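Local coordinates for protein ABC transporter (Caldanaerobius, PDB 4G68) that probably captures xylo-oligosaccharides outside the cell and delivers them to an ABC transporter for uptake, at residues Ala105-Ile110 with Gln124-Gly129; Gly227-Asp232 with Glu338-Thr343; Asp246-Lys251 with Ile418-Asp423; Leu282-Ala287 with Asn303-Ala308. One frame throughout, in Å; residues are numbered along the deposited sequence.

Interaction 1 (Ala105-Ile110 with Gln124-Gly129). With XYP (beta-D-xylopyranose), chain D; XYP (beta-D-xylopyranose), chain B.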
# COMPACT_ATOMS: atom_id res chain seq x y z
N ALA A 105 -2.47 12.70 -6.26
CA ALA A 105 -3.41 13.89 -6.36
C ALA A 105 -4.73 13.63 -5.62
O ALA A 105 -5.39 14.55 -5.14
CB ALA A 105 -3.70 14.18 -7.80
N TYR A 106 -5.09 12.34 -5.50
CA TYR A 106 -6.34 11.99 -4.80
C TYR A 106 -6.25 12.28 -3.32
O TYR A 106 -7.18 12.78 -2.73
CB TYR A 106 -6.65 10.51 -5.03
CG TYR A 106 -7.89 10.07 -4.32
CD1 TYR A 106 -9.09 10.18 -4.92
CD2 TYR A 106 -7.87 9.48 -3.03
CE1 TYR A 106 -10.26 9.76 -4.30
CE2 TYR A 106 -9.05 9.13 -2.37
CZ TYR A 106 -10.25 9.20 -3.05
OH TYR A 106 -11.47 8.90 -2.44
N LYS A 107 -5.09 12.00 -2.72
CA LYS A 107 -4.90 12.40 -1.31
C LYS A 107 -5.19 13.87 -1.11
O LYS A 107 -5.93 14.25 -0.18
CB LYS A 107 -3.44 12.18 -0.91
CG LYS A 107 -3.07 10.72 -1.06
CD LYS A 107 -1.54 10.54 -0.92
CE LYS A 107 -1.28 9.06 -1.13
NZ LYS A 107 0.23 8.77 -1.22
N THR A 108 -4.62 14.72 -1.99
CA THR A 108 -4.89 16.15 -1.89
C THR A 108 -6.37 16.49 -2.04
O THR A 108 -6.93 17.27 -1.25
CB THR A 108 -4.06 16.91 -2.94
OG1 THR A 108 -2.68 16.60 -2.75
CG2 THR A 108 -4.27 18.44 -2.83
N LYS A 109 -6.97 15.89 -3.05
CA LYS A 109 -8.38 16.14 -3.40
C LYS A 109 -9.29 15.77 -2.22
O LYS A 109 -10.10 16.61 -1.82
CB LYS A 109 -8.78 15.34 -4.61
CG LYS A 109 -10.17 15.69 -5.13
CD LYS A 109 -10.48 14.91 -6.39
CE LYS A 109 -11.93 15.28 -6.82
NZ LYS A 109 -12.58 14.51 -7.90
N ILE A 110 -9.15 14.54 -1.68
CA ILE A 110 -10.12 14.07 -0.68
C ILE A 110 -9.95 14.85 0.66
O ILE A 110 -10.94 15.20 1.32
CB ILE A 110 -10.10 12.51 -0.49
CG1 ILE A 110 -11.30 12.08 0.38
CG2 ILE A 110 -8.78 12.04 0.13
CD1 ILE A 110 -12.66 12.46 -0.23
N GLN A 124 -13.13 6.49 -1.53
CA GLN A 124 -12.09 5.54 -1.18
C GLN A 124 -11.13 6.20 -0.21
O GLN A 124 -10.96 7.41 -0.25
CB GLN A 124 -11.36 5.12 -2.44
CG GLN A 124 -10.25 4.11 -2.26
CD GLN A 124 -9.52 3.75 -3.55
OE1 GLN A 124 -9.95 4.11 -4.63
NE2 GLN A 124 -8.46 2.93 -3.44
N THR A 125 -10.55 5.43 0.72
CA THR A 125 -9.69 6.04 1.68
C THR A 125 -8.71 4.96 2.15
O THR A 125 -8.83 3.78 1.74
CB THR A 125 -10.47 6.62 2.89
OG1 THR A 125 -9.59 7.38 3.68
CG2 THR A 125 -11.05 5.50 3.78
N TRP A 126 -7.80 5.39 2.97
CA TRP A 126 -6.90 4.51 3.70
C TRP A 126 -7.29 4.55 5.14
O TRP A 126 -7.35 5.61 5.76
CB TRP A 126 -5.42 4.97 3.56
CG TRP A 126 -4.95 4.78 2.11
CD1 TRP A 126 -4.49 3.64 1.48
CD2 TRP A 126 -4.97 5.79 1.09
NE1 TRP A 126 -4.20 3.88 0.16
CE2 TRP A 126 -4.43 5.17 -0.12
CE3 TRP A 126 -5.32 7.15 1.08
CZ2 TRP A 126 -4.34 5.85 -1.30
CZ3 TRP A 126 -5.17 7.86 -0.12
CH2 TRP A 126 -4.66 7.21 -1.27
N ALA A 127 -7.62 3.37 5.68
CA ALA A 127 -8.07 3.30 7.10
C ALA A 127 -6.91 3.46 8.03
O ALA A 127 -5.77 3.20 7.63
CB ALA A 127 -8.77 1.95 7.35
N GLY A 128 -7.20 3.79 9.32
CA GLY A 128 -6.17 4.14 10.30
C GLY A 128 -5.90 5.61 10.35
O GLY A 128 -6.83 6.46 10.32
N GLY A 129 -4.62 5.96 10.47
CA GLY A 129 -4.29 7.32 10.65
C GLY A 129 -4.71 8.30 9.60
O GLY A 129 -5.06 9.44 9.90
C1 XYP D . -0.82 3.78 -1.27
C2 XYP D . -0.72 5.22 -0.76
C3 XYP D . 0.54 5.33 0.10
C4 XYP D . 0.61 4.20 1.17
C5 XYP D . 0.30 2.80 0.58
O2 XYP D . -0.72 6.10 -1.86
O3 XYP D . 0.51 6.64 0.71
O4 XYP D . 1.89 4.15 1.82
O5 XYP D . -0.88 2.85 -0.21
C1 XYP B . -3.19 1.95 -5.46
C2 XYP B . -3.65 1.21 -4.20
C3 XYP B . -3.55 2.24 -3.05
C4 XYP B . -2.09 2.64 -2.99
C5 XYP B . -1.65 3.24 -4.34
O2 XYP B . -5.03 0.88 -4.39
O3 XYP B . -3.86 1.47 -1.87
O4 XYP B . -2.01 3.66 -1.98
O5 XYP B . -1.83 2.23 -5.35
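The first torsion of Y106 sets CG opposite the backbone N (chi1 179°), which sends the phenol away from the helix and toward the strand at Q124. K107 takes another course. CG beside the backbone N (chi1 -60°) and an extended chain beyond it carry NZ past W126 to the glycan. K107 and W126 cross at about a right angle.

The Y106 hydroxyl donates to the backbone carbonyl of Q124, with Y106 OH and Q124 O 2.7 Å apart. The carbonyl oxygen lies at the edge of the phenol ring, and the donor is tilted from the carbonyl plane. This bond ties the helix to the strand at a buried place. Beside this bond the packing is apolar. K107 CG rests 3.7 Å from W126 CZ3, and Y106 CD2 is 4.3 Å from the same W126 carbon.

The far ends of K107 and W126 serve the ligand. K107 NZ gives bonds to O3 and O2 of the chain D xylose, both at 2.9 Å, and a salt bridge with D104 also holds it. W126 carries C2 of that sugar over one face, 3.3 Å above the ring plane and toward the rim. W126 NE1 donates to O3 of the chain B xylose at 3.2 Å.

The axes of the segments 105-110 and 124-126 lie at 102° to each other. Y106 and I110 also pack on W68 of strand 64-69, which lies beside strand 122-126 in the sheet. Strand 341-349 is the antiparallel neighbour of 122-126.

Interaction 2 (Gly227-Asp232 with Glu338-Thr343). With XYP (beta-D-xylopyranose), chain D.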
# COMPACT_ATOMS: atom_id res chain seq x y z
N GLY A 227 9.54 5.04 -1.82
CA GLY A 227 10.85 4.84 -1.16
C GLY A 227 10.69 4.66 0.35
O GLY A 227 11.43 3.92 0.98
N MSE A 228 9.78 5.36 0.96
CA MSE A 228 9.47 5.19 2.36
C MSE A 228 9.12 3.77 2.69
O MSE A 228 9.47 3.37 3.79
CB MSE A 228 8.31 6.12 2.72
CG MSE A 228 8.04 6.23 4.19
SE MSE A 228 6.07 6.68 4.34
CE MSE A 228 5.50 4.94 3.52
N TRP A 229 8.41 3.03 1.86
CA TRP A 229 8.22 1.61 2.12
C TRP A 229 9.46 0.85 2.39
O TRP A 229 9.48 -0.06 3.28
CB TRP A 229 7.45 0.93 0.99
CG TRP A 229 5.97 1.14 1.09
CD1 TRP A 229 5.24 2.36 1.14
CD2 TRP A 229 4.96 0.10 1.19
NE1 TRP A 229 3.90 2.08 1.26
CE2 TRP A 229 3.68 0.75 1.32
CE3 TRP A 229 5.00 -1.31 1.22
CZ2 TRP A 229 2.45 0.02 1.40
CZ3 TRP A 229 3.79 -2.03 1.34
CH2 TRP A 229 2.55 -1.37 1.44
N TYR A 230 10.52 1.24 1.66
CA TYR A 230 11.81 0.57 1.89
C TYR A 230 12.30 0.85 3.34
O TYR A 230 12.71 -0.10 4.08
CB TYR A 230 12.87 1.07 0.92
CG TYR A 230 12.79 0.61 -0.49
CD1 TYR A 230 13.87 -0.10 -1.06
CD2 TYR A 230 11.72 0.99 -1.30
CE1 TYR A 230 13.83 -0.52 -2.42
CE2 TYR A 230 11.64 0.63 -2.68
CZ TYR A 230 12.70 -0.13 -3.20
OH TYR A 230 12.66 -0.52 -4.52
N TYR A 231 12.29 2.13 3.72
CA TYR A 231 12.76 2.46 5.09
C TYR A 231 11.87 1.69 6.11
O TYR A 231 12.37 1.00 7.03
CB TYR A 231 12.68 3.98 5.38
CG TYR A 231 13.07 4.20 6.80
CD1 TYR A 231 14.41 4.40 7.12
CD2 TYR A 231 12.14 4.15 7.83
CE1 TYR A 231 14.82 4.51 8.44
CE2 TYR A 231 12.52 4.29 9.18
CZ TYR A 231 13.86 4.46 9.44
OH TYR A 231 14.26 4.54 10.74
N ASP A 232 10.54 1.78 5.95
CA ASP A 232 9.66 1.26 7.01
C ASP A 232 9.89 -0.24 7.14
O ASP A 232 9.90 -0.78 8.27
CB ASP A 232 8.18 1.52 6.66
CG ASP A 232 7.82 3.00 6.64
OD1 ASP A 232 8.62 3.85 7.04
OD2 ASP A 232 6.71 3.30 6.21
N GLU A 338 7.30 -10.78 9.60
CA GLU A 338 6.54 -9.54 9.77
C GLU A 338 6.46 -8.83 8.46
O GLU A 338 7.42 -8.85 7.66
CB GLU A 338 7.15 -8.62 10.89
CG GLU A 338 7.29 -9.31 12.26
CD GLU A 338 7.98 -8.45 13.36
OE1 GLU A 338 8.91 -7.76 13.11
OE2 GLU A 338 7.63 -8.55 14.56
N TYR A 339 5.34 -8.18 8.19
CA TYR A 339 5.28 -7.35 6.97
C TYR A 339 4.69 -5.94 7.18
O TYR A 339 3.99 -5.67 8.16
CB TYR A 339 4.65 -8.12 5.80
CG TYR A 339 3.19 -8.40 6.00
CD1 TYR A 339 2.78 -9.59 6.68
CD2 TYR A 339 2.19 -7.49 5.59
CE1 TYR A 339 1.43 -9.88 6.86
CE2 TYR A 339 0.84 -7.78 5.73
CZ TYR A 339 0.46 -8.95 6.44
OH TYR A 339 -0.87 -9.23 6.62
N ILE A 340 4.97 -5.06 6.22
CA ILE A 340 4.29 -3.74 6.15
C ILE A 340 2.98 -3.95 5.38
O ILE A 340 2.98 -4.42 4.23
CB ILE A 340 5.18 -2.73 5.42
CG1 ILE A 340 6.47 -2.48 6.23
CG2 ILE A 340 4.43 -1.38 5.10
CD1 ILE A 340 6.18 -1.77 7.57
N GLY A 341 1.88 -3.66 6.05
CA GLY A 341 0.58 -3.72 5.42
C GLY A 341 -0.52 -3.80 6.46
O GLY A 341 -0.40 -3.29 7.58
N GLY A 342 -1.60 -4.49 6.09
CA GLY A 342 -2.76 -4.70 6.99
C GLY A 342 -4.02 -4.35 6.19
O GLY A 342 -3.96 -4.03 5.01
N THR A 343 -5.18 -4.42 6.85
CA THR A 343 -6.43 -4.15 6.09
C THR A 343 -6.66 -2.68 6.13
O THR A 343 -7.11 -2.18 7.14
CB THR A 343 -7.64 -4.94 6.68
OG1 THR A 343 -7.32 -6.35 6.57
CG2 THR A 343 -8.89 -4.69 5.80
C1 XYP D . -0.82 3.78 -1.27
C2 XYP D . -0.72 5.22 -0.76
C3 XYP D . 0.54 5.33 0.10
C4 XYP D . 0.61 4.20 1.17
C5 XYP D . 0.30 2.80 0.58
O2 XYP D . -0.72 6.10 -1.86
O3 XYP D . 0.51 6.64 0.71
O4 XYP D . 1.89 4.15 1.82
O5 XYP D . -0.88 2.85 -0.21
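I340 meets W229 with one methyl and D232 with another. The tight part is at the indole. I340 CG2 sits over one face of W229, 3.9 Å from the centroid of the six-membered ring and 13° off its normal. This is a CH-pi contact. The first torsion of I340 (chi1 -65°) puts CG2 opposite the backbone N and leaves CG1 to carry CD1 toward the helix. The carbonyl oxygen I340 O is also close to the indole, 3.8 Å from W229 CZ3.

I340 CD1 lies against CB and the backbone of D232, 3.9 Å from D232 O. The carboxylate is held elsewhere, by H428 and the backbone of W416. The looser side lies farther along. The chain turns a corner at I340 and continues as G341 and G342, and G342 and T343 are partly exposed.

At its edge W229 faces the sugar. W229 NE1 donates to O4 of the chain D xylose, 2.9 Å away, with a nearly straight N-H...O angle of 167°. Replacing W229 by an alanine is likely to leave O4 of the xylose without its indole donor and to open a gap beside I340 CG2.

Helix 225-239 lends W229 to the glycan pocket, and I340 backs one face of the indole. Such an aromatic-lined cleft is characteristic of sugar-binding members of the bacterial extracellular solute-binding proteins.

Interaction 3 (Asp246-Lys251 with Ile418-Asp423). With XYP (beta-D-xylopyranose), chain D.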
# COMPACT_ATOMS: atom_id res chain seq x y z
N ASP A 246 5.27 1.28 19.05
CA ASP A 246 5.54 2.18 20.17
C ASP A 246 5.99 3.56 19.73
O ASP A 246 5.51 4.58 20.25
CB ASP A 246 6.57 1.57 21.09
CG ASP A 246 5.98 0.44 21.98
OD1 ASP A 246 4.75 0.33 22.11
OD2 ASP A 246 6.75 -0.32 22.57
N ALA A 247 6.87 3.62 18.73
CA ALA A 247 7.32 4.88 18.24
C ALA A 247 6.16 5.60 17.58
O ALA A 247 5.95 6.83 17.84
CB ALA A 247 8.52 4.74 17.27
N LEU A 248 5.38 4.89 16.75
CA LEU A 248 4.34 5.59 16.03
C LEU A 248 3.22 6.08 16.97
O LEU A 248 2.48 7.02 16.66
CB LEU A 248 3.77 4.70 14.93
CG LEU A 248 4.71 4.26 13.76
CD1 LEU A 248 3.90 3.24 12.91
CD2 LEU A 248 5.17 5.50 13.01
N ASN A 249 3.05 5.39 18.09
CA ASN A 249 2.08 5.70 19.13
C ASN A 249 2.57 6.64 20.23
O ASN A 249 1.79 6.91 21.20
CB ASN A 249 1.61 4.40 19.81
CG ASN A 249 0.75 3.53 18.90
OD1 ASN A 249 0.02 4.03 18.05
ND2 ASN A 249 0.83 2.25 19.09
N GLY A 250 3.80 7.13 20.10
CA GLY A 250 4.41 8.01 21.02
C GLY A 250 4.89 7.40 22.31
O GLY A 250 5.09 8.14 23.28
N LYS A 251 5.06 6.08 22.35
CA LYS A 251 5.57 5.37 23.55
C LYS A 251 7.06 5.12 23.48
O LYS A 251 7.63 4.49 24.37
CB LYS A 251 4.87 4.04 23.79
CG LYS A 251 3.37 4.07 23.72
CD LYS A 251 2.83 4.88 24.84
CE LYS A 251 1.30 4.66 24.91
NZ LYS A 251 0.93 3.29 25.38
N ILE A 418 0.27 6.05 6.33
CA ILE A 418 -1.12 5.73 6.55
C ILE A 418 -1.34 5.60 8.08
O ILE A 418 -2.43 5.74 8.57
CB ILE A 418 -1.47 4.30 5.98
CG1 ILE A 418 -1.29 4.22 4.52
CG2 ILE A 418 -2.87 3.80 6.38
CD1 ILE A 418 -1.68 2.85 3.96
N TYR A 419 -0.31 5.26 8.81
CA TYR A 419 -0.50 5.04 10.23
C TYR A 419 -0.41 6.39 10.92
O TYR A 419 -1.30 6.71 11.77
CB TYR A 419 0.61 4.11 10.78
CG TYR A 419 0.28 3.68 12.20
CD1 TYR A 419 -0.34 2.47 12.43
CD2 TYR A 419 0.60 4.49 13.30
CE1 TYR A 419 -0.69 2.06 13.71
CE2 TYR A 419 0.27 4.10 14.60
CZ TYR A 419 -0.34 2.87 14.78
OH TYR A 419 -0.73 2.44 16.05
N LEU A 420 0.63 7.20 10.60
CA LEU A 420 0.69 8.61 11.04
C LEU A 420 -0.37 9.47 10.28
O LEU A 420 -0.92 9.01 9.29
CB LEU A 420 2.11 9.25 10.84
CG LEU A 420 3.25 8.44 11.50
CD1 LEU A 420 4.63 8.82 11.00
CD2 LEU A 420 3.20 8.60 13.04
N SER A 421 -0.60 10.72 10.69
CA SER A 421 -1.48 11.55 9.84
C SER A 421 -0.78 12.81 9.56
O SER A 421 0.20 13.09 10.19
CB SER A 421 -2.84 11.88 10.48
OG SER A 421 -2.73 12.03 11.87
N GLY A 422 -1.30 13.54 8.58
CA GLY A 422 -0.90 14.93 8.36
C GLY A 422 0.58 15.24 8.39
O GLY A 422 1.41 14.69 7.61
N ASP A 423 0.93 16.18 9.26
CA ASP A 423 2.30 16.76 9.20
C ASP A 423 3.29 15.65 9.57
O ASP A 423 4.39 15.62 9.02
CB ASP A 423 2.48 18.01 10.09
CG ASP A 423 1.80 19.28 9.51
OD1 ASP A 423 1.40 19.35 8.30
OD2 ASP A 423 1.70 20.27 10.27
C1 XYP D . -0.82 3.78 -1.27
C2 XYP D . -0.72 5.22 -0.76
C3 XYP D . 0.54 5.33 0.10
C4 XYP D . 0.61 4.20 1.17
C5 XYP D . 0.30 2.80 0.58
O2 XYP D . -0.72 6.10 -1.86
O3 XYP D . 0.51 6.64 0.71
O4 XYP D . 1.89 4.15 1.82
O5 XYP D . -0.88 2.85 -0.21
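L248 and N249 meet Y419 and L420 where two helices end. Helix 241-248 closes in a Schellman motif at G250, while helix 416-419 stops just before L420.

The apolar contacts come from L248. L248 CD1 lies over one face of the Y419 ring, 4.0 Å from the centroid and 30° off the normal, a CH-pi contact. L248 CB adds a touch along the same ring, 3.6 Å from Y419 CE2. The other methyl turns to the next residue, where L248 CD2 stands 3.7 Å from L420 CD2. The two leucine side chains cross at about a right angle.

The polar contact across the pair is at the edge of the phenol. Y419 CG is opposite the backbone N (chi1 -170°), which extends the ring away from its helix and brings the hydroxyl to the exposed N249. Y419 OH donates to N249 OD1 over 2.7 Å, tilted 18° from the amide carbonyl plane. A phenylalanine in its place would probably keep the packing on L248 but leave N249 OD1 without this donor.

Backbone bonds shape the end of helix 241-248. K251 N reaches D246 O at 2.6 Å, and G250 N reaches A247 O at 3.1 Å. With its positive phi, G250 lets the chain leave the helix.

I418, next to Y419, faces the glycan by packing, with I418 CG1 3.9 Å from C4 of the chain D xylose.

Interaction 4 (Leu282-Ala287 with Asn303-Ala308). With XYP (beta-D-xylopyranose), chain B; XYS (alpha-D-xylopyranose), chain C.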
# COMPACT_ATOMS: atom_id res chain seq x y z
N LEU A 282 11.41 10.07 -10.67
CA LEU A 282 10.37 9.18 -11.23
C LEU A 282 9.24 8.88 -10.26
O LEU A 282 9.50 8.79 -9.05
CB LEU A 282 11.01 7.84 -11.60
CG LEU A 282 11.33 7.66 -13.09
CD1 LEU A 282 11.91 8.93 -13.67
CD2 LEU A 282 12.22 6.45 -13.32
N THR A 283 8.01 8.73 -10.80
CA THR A 283 6.84 8.38 -10.06
C THR A 283 6.81 6.84 -9.91
O THR A 283 7.52 6.11 -10.60
CB THR A 283 5.55 8.85 -10.80
OG1 THR A 283 5.48 8.18 -12.05
CG2 THR A 283 5.59 10.39 -11.06
N ARG A 284 5.94 6.39 -9.03
CA ARG A 284 5.61 4.95 -8.94
C ARG A 284 5.25 4.39 -10.26
O ARG A 284 5.72 3.33 -10.60
CB ARG A 284 4.46 4.75 -7.94
CG ARG A 284 4.09 3.28 -7.58
CD ARG A 284 3.05 2.75 -8.60
NE ARG A 284 1.83 3.56 -8.51
CZ ARG A 284 0.75 3.31 -7.76
NH1 ARG A 284 0.70 2.21 -6.97
NH2 ARG A 284 -0.31 4.14 -7.83
N ASP A 285 4.32 5.03 -10.96
CA ASP A 285 3.92 4.54 -12.28
C ASP A 285 5.07 4.42 -13.28
O ASP A 285 5.14 3.48 -14.09
CB ASP A 285 2.80 5.44 -12.86
CG ASP A 285 1.47 5.33 -12.08
OD1 ASP A 285 1.24 4.39 -11.28
OD2 ASP A 285 0.61 6.17 -12.29
N GLU A 286 6.00 5.35 -13.23
CA GLU A 286 7.13 5.23 -14.11
C GLU A 286 8.06 4.09 -13.73
O GLU A 286 8.68 3.45 -14.57
CB GLU A 286 7.93 6.55 -14.16
CG GLU A 286 7.13 7.57 -14.98
CD GLU A 286 7.56 9.03 -14.79
OE1 GLU A 286 8.18 9.38 -13.79
OE2 GLU A 286 7.15 9.89 -15.65
N ALA A 287 8.15 3.85 -12.44
CA ALA A 287 8.99 2.72 -11.98
C ALA A 287 8.35 1.37 -12.26
O ALA A 287 9.06 0.42 -12.66
CB ALA A 287 9.23 2.89 -10.49
N ASN A 303 1.84 -4.93 -2.60
CA ASN A 303 1.19 -5.98 -3.38
C ASN A 303 0.29 -5.37 -4.46
O ASN A 303 0.03 -6.01 -5.46
CB ASN A 303 0.25 -6.74 -2.42
CG ASN A 303 -0.81 -5.82 -1.87
OD1 ASN A 303 -0.57 -4.94 -1.06
ND2 ASN A 303 -2.03 -6.02 -2.36
N PHE A 304 -0.14 -4.10 -4.27
CA PHE A 304 -1.07 -3.46 -5.22
C PHE A 304 -0.46 -3.19 -6.58
O PHE A 304 -1.20 -3.02 -7.59
CB PHE A 304 -1.70 -2.17 -4.65
CG PHE A 304 -0.72 -1.31 -3.88
CD1 PHE A 304 0.30 -0.58 -4.53
CD2 PHE A 304 -0.79 -1.27 -2.52
CE1 PHE A 304 1.24 0.18 -3.76
CE2 PHE A 304 0.12 -0.54 -1.75
CZ PHE A 304 1.14 0.20 -2.38
N ASP A 305 0.87 -3.15 -6.59
CA ASP A 305 1.66 -2.97 -7.80
C ASP A 305 1.72 -4.23 -8.68
O ASP A 305 2.13 -4.17 -9.87
CB ASP A 305 3.02 -2.39 -7.51
CG ASP A 305 2.96 -0.89 -7.07
OD1 ASP A 305 1.98 -0.19 -7.34
OD2 ASP A 305 3.87 -0.46 -6.39
N ALA A 306 1.32 -5.35 -8.12
CA ALA A 306 1.36 -6.59 -8.86
C ALA A 306 0.65 -6.48 -10.18
O ALA A 306 1.09 -7.07 -11.19
CB ALA A 306 0.73 -7.68 -8.03
N ALA A 307 -0.54 -5.85 -10.19
CA ALA A 307 -1.20 -5.65 -11.45
C ALA A 307 -0.40 -5.05 -12.56
O ALA A 307 -0.60 -5.47 -13.73
CB ALA A 307 -2.52 -4.83 -11.26
N ALA A 308 0.45 -4.06 -12.24
CA ALA A 308 1.26 -3.43 -13.29
C ALA A 308 2.13 -4.49 -13.98
O ALA A 308 2.55 -4.28 -15.10
CB ALA A 308 2.19 -2.32 -12.72
C1 XYP B . -3.19 1.95 -5.46
C2 XYP B . -3.65 1.21 -4.20
C3 XYP B . -3.55 2.24 -3.05
C4 XYP B . -2.09 2.64 -2.99
C5 XYP B . -1.65 3.24 -4.34
O2 XYP B . -5.03 0.88 -4.39
O3 XYP B . -3.86 1.47 -1.87
O4 XYP B . -2.01 3.66 -1.98
O5 XYP B . -1.83 2.23 -5.35
C1 XYS C . -4.75 1.14 -10.38
C2 XYS C . -4.20 2.46 -9.78
C3 XYS C . -3.29 2.27 -8.56
C4 XYS C . -3.86 1.20 -7.61
C5 XYS C . -4.11 -0.10 -8.38
O1 XYS C . -4.65 1.02 -11.76
O2 XYS C . -3.63 3.34 -10.66
O3 XYS C . -3.15 3.51 -7.96
O4 XYS C . -3.16 1.06 -6.39
O5 XYS C . -4.47 -0.03 -9.68
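R284 NH1 bonds both D305 and the glycan, and NH2 adds a weaker hold on the sugar. R284 NH1 donates to D305 OD1 at 2.7 Å, on the syn lone pair of OD1, within a salt bridge. R284 NH1 also gives a bond to O5 of the chain B xylose at 3.0 Å, with an N-H...O angle of 164°. R284 NH2 reaches O3 of the alpha-xylose at 2.9 Å in a weak bond. Bends at chi2 and chi3 (-88° and -62°) fold the arginine toward D305 and the sugars. The chain B xylose covers one face of F304, its C4 3.9 Å above the F304 ring plane and over its centre. This is the aromatic platform common in carbohydrate-binding sites. The ring also approaches the arginine, with F304 CD1 3.7 Å from R284 NH1 at the guanidinium edge.

The second shell steadies these groups. D305 OD2 is bonded to the Y299 hydroxyl, which helps fix the carboxylate. D285 OD1 forms a further salt bridge with R284 NE, through a weak bond of 3.0 Å. W225 packs on both R284 and F304. Farther out, T283 and E286 make a capping box at the start of helix 284-292: T283 OG1 accepts from E286 N, and E286 OE1 accepts from T283 N.

In the fold
Interactions 1, 2 and 4 are buried and lie round the glycan. Interaction 3 is only partly buried, farther from the centre, with N249 exposed; it reaches the sugar only through I418, by packing. Interactions 1 and 2 reach the same sheet, through the neighbouring strands 122-126 and 341-349. Both donate to the chain D xylose, whereas interaction 4 shares the chain B xylose with interaction 1. The chemistry differs. Interaction 4 is a charged network beside an aromatic ring, interaction 2 is packing with a CH-pi contact, and interactions 1 and 3 each add a tyrosine hydroxyl bond. Interactions 2 and 4 touch through W229 and F304. I418 of interaction 3 packs against A127 and W126 of interaction 1.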